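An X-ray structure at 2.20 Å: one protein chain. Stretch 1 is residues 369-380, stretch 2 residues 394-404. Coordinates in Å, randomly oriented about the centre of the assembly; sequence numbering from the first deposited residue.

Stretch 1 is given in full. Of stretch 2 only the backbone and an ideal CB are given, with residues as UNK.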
ATOM      1  N   ASN A 369     -18.969   3.701   1.038  1.00 19.29           N
ATOM      2  CA  ASN A 369     -19.681   4.960   0.807  1.00 20.08           C
ATOM      3  C   ASN A 369     -20.429   5.410   2.067  1.00 20.07           C
ATOM      4  O   ASN A 369     -21.609   5.762   2.008  1.00 22.87           O
ATOM      5  CB  ASN A 369     -20.680   4.812  -0.342  1.00 16.88           C
ATOM      6  CG  ASN A 369     -20.051   4.250  -1.602  1.00 18.56           C
ATOM      7  OD1 ASN A 369     -19.004   4.729  -2.070  1.00 16.30           O
ATOM      8  ND2 ASN A 369     -20.699   3.235  -2.175  1.00 12.59           N
ATOM      9  N   ARG A 370     -19.741   5.397   3.201  1.00 18.76           N
ATOM     10  CA  ARG A 370     -20.356   5.782   4.466  1.00 19.19           C
ATOM     11  C   ARG A 370     -19.294   6.400   5.370  1.00 18.43           C
ATOM     12  O   ARG A 370     -18.887   5.799   6.363  1.00 19.56           O
ATOM     13  CB  ARG A 370     -20.954   4.547   5.135  1.00 18.28           C
ATOM     14  CG  ARG A 370     -22.188   4.804   5.975  1.00 22.85           C
ATOM     15  CD  ARG A 370     -22.747   3.490   6.486  1.00 23.85           C
ATOM     16  NE  ARG A 370     -24.201   3.522   6.595  1.00 31.45           N
ATOM     17  CZ  ARG A 370     -24.870   4.015   7.631  1.00 32.76           C
ATOM     18  NH1 ARG A 370     -24.222   4.525   8.672  1.00 38.11           N
ATOM     19  NH2 ARG A 370     -26.193   3.995   7.622  1.00 32.65           N
ATOM     20  N   ALA A 371     -18.855   7.602   5.013  1.00 16.66           N
ATOM     21  CA  ALA A 371     -17.818   8.312   5.758  1.00 17.70           C
ATOM     22  C   ALA A 371     -18.081   8.512   7.250  1.00 16.73           C
ATOM     23  O   ALA A 371     -17.144   8.545   8.047  1.00 18.10           O
ATOM     24  CB  ALA A 371     -17.549   9.661   5.099  1.00 17.64           C
ATOM     25  N   ALA A 372     -19.344   8.650   7.631  1.00 17.14           N
ATOM     26  CA  ALA A 372     -19.685   8.862   9.036  1.00 18.05           C
ATOM     27  C   ALA A 372     -19.291   7.693   9.930  1.00 18.35           C
ATOM     28  O   ALA A 372     -18.835   7.900  11.046  1.00 20.22           O
ATOM     29  CB  ALA A 372     -21.186   9.154   9.182  1.00 18.35           C
ATOM     30  N   ASP A 373     -19.468   6.468   9.449  1.00 17.72           N
ATOM     31  CA  ASP A 373     -19.109   5.306  10.253  1.00 18.19           C
ATOM     32  C   ASP A 373     -17.589   5.218  10.416  1.00 17.95           C
ATOM     33  O   ASP A 373     -17.087   4.786  11.455  1.00 15.90           O
ATOM     34  CB  ASP A 373     -19.663   4.020   9.620  1.00 16.64           C
ATOM     35  CG  ASP A 373     -21.181   3.903   9.762  1.00 17.04           C
ATOM     36  OD1 ASP A 373     -21.790   4.769  10.418  1.00 15.63           O
ATOM     37  OD2 ASP A 373     -21.774   2.940   9.223  1.00 17.00           O
ATOM     38  N   HIS A 374     -16.862   5.642   9.389  1.00 18.82           N
ATOM     39  CA  HIS A 374     -15.404   5.619   9.424  1.00 18.51           C
ATOM     40  C   HIS A 374     -14.867   6.604  10.462  1.00 20.62           C
ATOM     41  O   HIS A 374     -13.919   6.300  11.194  1.00 21.41           O
ATOM     42  CB  HIS A 374     -14.834   5.965   8.044  1.00 17.75           C
ATOM     43  CG  HIS A 374     -13.343   5.864   7.966  1.00 15.77           C
ATOM     44  ND1 HIS A 374     -12.671   4.669   8.115  1.00 14.88           N
ATOM     45  CD2 HIS A 374     -12.393   6.811   7.778  1.00 17.11           C
ATOM     46  CE1 HIS A 374     -11.371   4.885   8.024  1.00 14.92           C
ATOM     47  NE2 HIS A 374     -11.175   6.175   7.820  1.00 17.46           N
ATOM     48  N   VAL A 375     -15.469   7.787  10.521  1.00 21.03           N
ATOM     49  CA  VAL A 375     -15.041   8.802  11.483  1.00 22.64           C
ATOM     50  C   VAL A 375     -15.311   8.291  12.893  1.00 21.97           C
ATOM     51  O   VAL A 375     -14.560   8.576  13.819  1.00 22.72           O
ATOM     52  CB  VAL A 375     -15.790  10.141  11.256  1.00 23.49           C
ATOM     53  CG1 VAL A 375     -15.524  11.103  12.405  1.00 22.44           C
ATOM     54  CG2 VAL A 375     -15.336  10.756   9.943  1.00 21.92           C
ATOM     55  N   PHE A 376     -16.388   7.528  13.040  1.00 21.97           N
ATOM     56  CA  PHE A 376     -16.756   6.948  14.327  1.00 22.14           C
ATOM     57  C   PHE A 376     -15.654   5.999  14.790  1.00 21.35           C
ATOM     58  O   PHE A 376     -15.206   6.061  15.935  1.00 21.48           O
ATOM     59  CB  PHE A 376     -18.071   6.174  14.212  1.00 21.37           C
ATOM     60  CG  PHE A 376     -18.425   5.408  15.452  1.00 21.95           C
ATOM     61  CD1 PHE A 376     -18.770   6.076  16.622  1.00 23.05           C
ATOM     62  CD2 PHE A 376     -18.382   4.022  15.462  1.00 22.08           C
ATOM     63  CE1 PHE A 376     -19.067   5.372  17.784  1.00 22.46           C
ATOM     64  CE2 PHE A 376     -18.677   3.309  16.615  1.00 22.83           C
ATOM     65  CZ  PHE A 376     -19.021   3.988  17.782  1.00 22.53           C
ATOM     66  N   GLY A 377     -15.224   5.116  13.896  1.00 19.97           N
ATOM     67  CA  GLY A 377     -14.170   4.185  14.241  1.00 19.17           C
ATOM     68  C   GLY A 377     -12.846   4.878  14.525  1.00 20.09           C
ATOM     69  O   GLY A 377     -12.188   4.584  15.526  1.00 18.51           O
ATOM     70  N   ARG A 378     -12.457   5.806  13.652  1.00 20.38           N
ATOM     71  CA  ARG A 378     -11.196   6.534  13.805  1.00 20.68           C
ATOM     72  C   ARG A 378     -11.080   7.224  15.157  1.00 21.57           C
ATOM     73  O   ARG A 378      -9.983   7.458  15.644  1.00 23.34           O
ATOM     74  CB  ARG A 378     -11.033   7.570  12.679  1.00 20.00           C
ATOM     75  CG  ARG A 378     -10.796   6.970  11.280  1.00 19.85           C
ATOM     76  CD  ARG A 378      -9.315   6.654  11.016  1.00 15.81           C
ATOM     77  NE  ARG A 378      -8.523   7.870  10.835  1.00 18.21           N
ATOM     78  CZ  ARG A 378      -8.509   8.609   9.726  1.00 16.70           C
ATOM     79  NH1 ARG A 378      -9.239   8.262   8.676  1.00 16.76           N
ATOM     80  NH2 ARG A 378      -7.779   9.715   9.673  1.00 14.02           N
ATOM     81  N   LYS A 379     -12.215   7.541  15.766  1.00 23.64           N
ATOM     82  CA  LYS A 379     -12.214   8.209  17.061  1.00 25.41           C
ATOM     83  C   LYS A 379     -12.295   7.226  18.232  1.00 25.87           C
ATOM     84  O   LYS A 379     -11.571   7.358  19.217  1.00 27.05           O
ATOM     85  CB  LYS A 379     -13.389   9.196  17.132  1.00 24.92           C
ATOM     86  CG  LYS A 379     -13.717   9.739  18.527  1.00 27.68           C
ATOM     87  CD  LYS A 379     -12.567  10.542  19.132  1.00 31.21           C
ATOM     88  CE  LYS A 379     -12.914  11.058  20.539  1.00 32.09           C
ATOM     89  NZ  LYS A 379     -14.102  11.969  20.558  1.00 30.59           N
ATOM     90  N   ILE A 380     -13.169   6.237  18.107  1.00 26.84           N
ATOM     91  CA  ILE A 380     -13.382   5.251  19.160  1.00 28.74           C
ATOM     92  C   ILE A 380     -12.316   4.153  19.273  1.00 28.65           C
ATOM     93  O   ILE A 380     -11.868   3.827  20.374  1.00 28.91           O
ATOM     94  CB  ILE A 380     -14.774   4.583  18.987  1.00 29.84           C
ATOM     95  CG1 ILE A 380     -15.056   3.629  20.141  1.00 30.81           C
ATOM     96  CG2 ILE A 380     -14.821   3.805  17.681  1.00 31.98           C
ATOM     97  CD1 ILE A 380     -16.273   2.748  19.910  1.00 31.16           C
ATOM     98  N   UNK A 394     -28.263  -0.846  15.026  1.00 25.55           N
ATOM     99  CA  UNK A 394     -29.355   0.081  15.318  1.00 26.60           C
ATOM    100  C   UNK A 394     -29.174   1.509  14.791  1.00 27.16           C
ATOM    101  O   UNK A 394     -28.472   2.328  15.400  1.00 27.11           O
ATOM    102  CB  UNK A 394     -29.553   0.142  16.834  1.00 26.60           C
ATOM    103  N   UNK A 395     -29.837   1.816  13.678  1.00 26.91           N
ATOM    104  CA  UNK A 395     -29.729   3.145  13.076  1.00 26.56           C
ATOM    105  C   UNK A 395     -30.256   4.257  13.962  1.00 27.00           C
ATOM    106  O   UNK A 395     -30.107   5.429  13.627  1.00 26.71           O
ATOM    107  CB  UNK A 395     -30.478   3.170  11.742  1.00 26.56           C
ATOM    108  N   UNK A 396     -30.878   3.899  15.083  1.00 28.66           N
ATOM    109  CA  UNK A 396     -31.389   4.911  16.006  1.00 31.00           C
ATOM    110  C   UNK A 396     -30.342   5.130  17.095  1.00 31.83           C
ATOM    111  O   UNK A 396     -30.502   5.989  17.962  1.00 30.56           O
ATOM    112  CB  UNK A 396     -32.732   4.492  16.607  1.00 31.00           C
ATOM    113  N   UNK A 397     -29.272   4.337  17.049  1.00 33.65           N
ATOM    114  CA  UNK A 397     -28.182   4.484  18.004  1.00 34.30           C
ATOM    115  C   UNK A 397     -27.281   5.557  17.419  1.00 34.47           C
ATOM    116  O   UNK A 397     -26.706   5.371  16.345  1.00 34.82           O
ATOM    117  CB  UNK A 397     -27.435   3.171  18.248  1.00 34.30           C
ATOM    118  N   UNK A 398     -27.164   6.676  18.129  1.00 36.06           N
ATOM    119  CA  UNK A 398     -26.373   7.822  17.680  1.00 38.01           C
ATOM    120  C   UNK A 398     -24.865   7.650  17.852  1.00 38.12           C
ATOM    121  O   UNK A 398     -24.351   7.629  18.971  1.00 39.29           O
ATOM    122  CB  UNK A 398     -26.821   9.073  18.438  1.00 38.01           C
ATOM    123  N   UNK A 399     -24.159   7.545  16.730  1.00 36.77           N
ATOM    124  CA  UNK A 399     -22.713   7.363  16.755  1.00 37.24           C
ATOM    125  C   UNK A 399     -21.960   8.611  17.207  1.00 37.24           C
ATOM    126  O   UNK A 399     -20.914   8.504  17.844  1.00 37.10           O
ATOM    127  CB  UNK A 399     -22.223   6.947  15.367  1.00 37.24           C
ATOM    128  N   UNK A 400     -22.480   9.793  16.887  1.00 36.55           N
ATOM    129  CA  UNK A 400     -21.815  11.028  17.298  1.00 36.86           C
ATOM    130  C   UNK A 400     -21.782  11.134  18.819  1.00 35.81           C
ATOM    131  O   UNK A 400     -20.737  11.419  19.407  1.00 35.50           O
ATOM    132  CB  UNK A 400     -22.520  12.245  16.696  1.00 36.86           C
ATOM    133  N   UNK A 401     -22.925  10.911  19.456  1.00 35.38           N
ATOM    134  CA  UNK A 401     -22.978  10.990  20.906  1.00 37.66           C
ATOM    135  C   UNK A 401     -22.081   9.924  21.514  1.00 36.86           C
ATOM    136  O   UNK A 401     -21.399  10.169  22.507  1.00 36.35           O
ATOM    137  CB  UNK A 401     -24.415  10.835  21.407  1.00 37.66           C
ATOM    138  N   UNK A 402     -22.079   8.743  20.908  1.00 35.82           N
ATOM    139  CA  UNK A 402     -21.267   7.648  21.410  1.00 35.80           C
ATOM    140  C   UNK A 402     -19.772   7.953  21.345  1.00 35.73           C
ATOM    141  O   UNK A 402     -19.000   7.471  22.172  1.00 36.59           O
ATOM    142  CB  UNK A 402     -21.571   6.374  20.620  1.00 35.80           C
ATOM    143  N   UNK A 403     -19.370   8.769  20.376  1.00 35.07           N
ATOM    144  CA  UNK A 403     -17.961   9.096  20.198  1.00 35.24           C
ATOM    145  C   UNK A 403     -17.513  10.437  20.775  1.00 35.59           C
ATOM    146  O   UNK A 403     -16.337  10.785  20.691  1.00 35.82           O
ATOM    147  CB  UNK A 403     -17.638   9.076  18.703  1.00 35.24           C
ATOM    148  N   UNK A 404     -18.439  11.191  21.356  1.00 36.90           N
ATOM    149  CA  UNK A 404     -18.087  12.493  21.920  1.00 37.43           C
ATOM    150  C   UNK A 404     -17.120  12.349  23.098  1.00 36.50           C
ATOM    151  O   UNK A 404     -17.085  11.259  23.702  1.00 36.09           O
ATOM    152  OXT UNK A 404     -16.418  13.332  23.406  1.00 36.42           O
ATOM    153  CB  UNK A 404     -19.349  13.233  22.366  1.00 37.43           C
TER

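Stretch 1 forms a helix from Ala371 to Ile380, and stretch 2 ends in a short helix running nearly parallel to it, 12° between directions, their axes 9.9 Å apart at closest approach.

Position 394 lies beyond reach of stretch 1 and opens a type I turn closed by the bond from 397 N to 394 O. An Asp, Asn or Ser could accept bonds from the turn. It is Asp394, whose OD1 takes the backbone N of 396.

At position 395 CA-to-CB points sideways, with no stretch 1 atom within 5.5 Å of the ideal CB, so only a longer side chain could arrive at Arg370; an aliphatic or an acidic one would be plausible. Leu395 is found, its CD2 3.6 Å from Arg370 NH2.

Position 396, phi/psi -96/-4, is out of reach and suits small polar residues. Ser396 donates from OG to Asp394 OD1 at 2.6 Å. Position 397 is extended and sideways, tolerant of many residues; Phe397 CE2 comes no nearer than 5.4 Å, to Phe376 CZ.

Position 398 precedes the helix, where Asp, Asn, Ser or Thr can accept from a free backbone NH. Asp398 caps it, the backbone N of 401 donating to its OD2.

Position 399 points toward stretch 1, its ideal CB 3.8 Å from Phe376 CD1 and 5.4 Å from Asp373 OD1. The aromatic ring favours an apolar side chain such as Leu, Ile or Met, although the carboxylate nearby would also admit a polar group. Leu399 places CD2 over one face of the Phe376 ring, 3.8 Å from its centroid and 3° off the normal, a CH-pi contact. Its CD1 lies 3.1 Å from Asp373 OD1. That carboxylate is engaged by Arg370 within stretch 1.

Positions 400 and 401 have no stretch 1 atom near their ideal CBs, so long polar residues fit. Lys400 NZ makes a long salt bridge to Asp398 OD1 (3.8 Å); Lys401 is fully extended.

Position 402 points toward the ring, its ideal CB 3.9 Å from Phe376 CE1; a small apolar residue already makes contact. Ala402 does so through CB.

Position 403 sits between Phe376 CD1 (3.8 Å from the ideal CB) and Lys379 CG (4.0 Å), favouring a small side chain. Ala403 packs its CB on both, and its carbonyl O accepts from Lys379 NZ at 2.5 Å.

Position 404 points away from stretch 1, so small or polar residues could fit. Ala404 OXT, of the terminal carboxylate, forms a long salt bridge with Lys379 NZ (3.9 Å).

Stretch 2 394-404: DLSFDLKKAAA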
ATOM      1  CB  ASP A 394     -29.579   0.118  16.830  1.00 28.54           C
ATOM      2  CG  ASP A 394     -30.777   0.953  17.218  1.00 30.61           C
ATOM      3  OD1 ASP A 394     -31.524   1.375  16.306  1.00 30.88           O
ATOM      4  OD2 ASP A 394     -30.973   1.180  18.434  1.00 32.50           O
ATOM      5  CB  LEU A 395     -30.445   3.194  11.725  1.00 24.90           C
ATOM      6  CG  LEU A 395     -29.761   2.436  10.593  1.00 24.75           C
ATOM      7  CD1 LEU A 395     -30.590   2.536   9.321  1.00 25.63           C
ATOM      8  CD2 LEU A 395     -28.370   3.012  10.379  1.00 25.55           C
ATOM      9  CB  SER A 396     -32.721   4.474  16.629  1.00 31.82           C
ATOM     10  OG  SER A 396     -32.537   3.441  17.584  1.00 37.07           O
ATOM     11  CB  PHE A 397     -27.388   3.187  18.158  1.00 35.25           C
ATOM     12  CG  PHE A 397     -26.303   3.269  19.202  1.00 35.51           C
ATOM     13  CD1 PHE A 397     -26.622   3.269  20.559  1.00 34.56           C
ATOM     14  CD2 PHE A 397     -24.966   3.384  18.828  1.00 35.27           C
ATOM     15  CE1 PHE A 397     -25.628   3.385  21.530  1.00 34.79           C
ATOM     16  CE2 PHE A 397     -23.961   3.502  19.793  1.00 36.29           C
ATOM     17  CZ  PHE A 397     -24.292   3.503  21.146  1.00 35.17           C
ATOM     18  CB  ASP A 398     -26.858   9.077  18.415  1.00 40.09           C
ATOM     19  CG  ASP A 398     -26.098  10.324  18.019  1.00 44.08           C
ATOM     20  OD1 ASP A 398     -26.040  10.651  16.813  1.00 45.64           O
ATOM     21  OD2 ASP A 398     -25.563  10.991  18.929  1.00 47.60           O
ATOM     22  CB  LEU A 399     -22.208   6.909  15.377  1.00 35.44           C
ATOM     23  CG  LEU A 399     -22.782   5.582  14.843  1.00 36.12           C
ATOM     24  CD1 LEU A 399     -22.225   5.304  13.456  1.00 35.41           C
ATOM     25  CD2 LEU A 399     -22.440   4.437  15.786  1.00 33.39           C
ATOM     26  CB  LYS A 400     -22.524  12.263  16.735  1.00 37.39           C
ATOM     27  CG  LYS A 400     -22.511  12.383  15.227  1.00 37.80           C
ATOM     28  CD  LYS A 400     -23.071  13.737  14.817  1.00 39.42           C
ATOM     29  CE  LYS A 400     -23.946  13.625  13.589  1.00 41.37           C
ATOM     30  NZ  LYS A 400     -25.153  12.782  13.852  1.00 43.13           N
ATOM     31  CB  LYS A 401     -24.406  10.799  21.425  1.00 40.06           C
ATOM     32  CG  LYS A 401     -24.497  10.891  22.949  1.00 44.59           C
ATOM     33  CD  LYS A 401     -25.916  10.701  23.461  1.00 47.02           C
ATOM     34  CE  LYS A 401     -25.966  10.833  24.974  1.00 48.12           C
ATOM     35  NZ  LYS A 401     -27.350  10.636  25.494  1.00 52.49           N
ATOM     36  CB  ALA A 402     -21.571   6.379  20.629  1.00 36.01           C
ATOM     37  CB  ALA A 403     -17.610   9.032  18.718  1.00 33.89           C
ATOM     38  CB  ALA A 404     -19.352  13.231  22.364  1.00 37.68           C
TER
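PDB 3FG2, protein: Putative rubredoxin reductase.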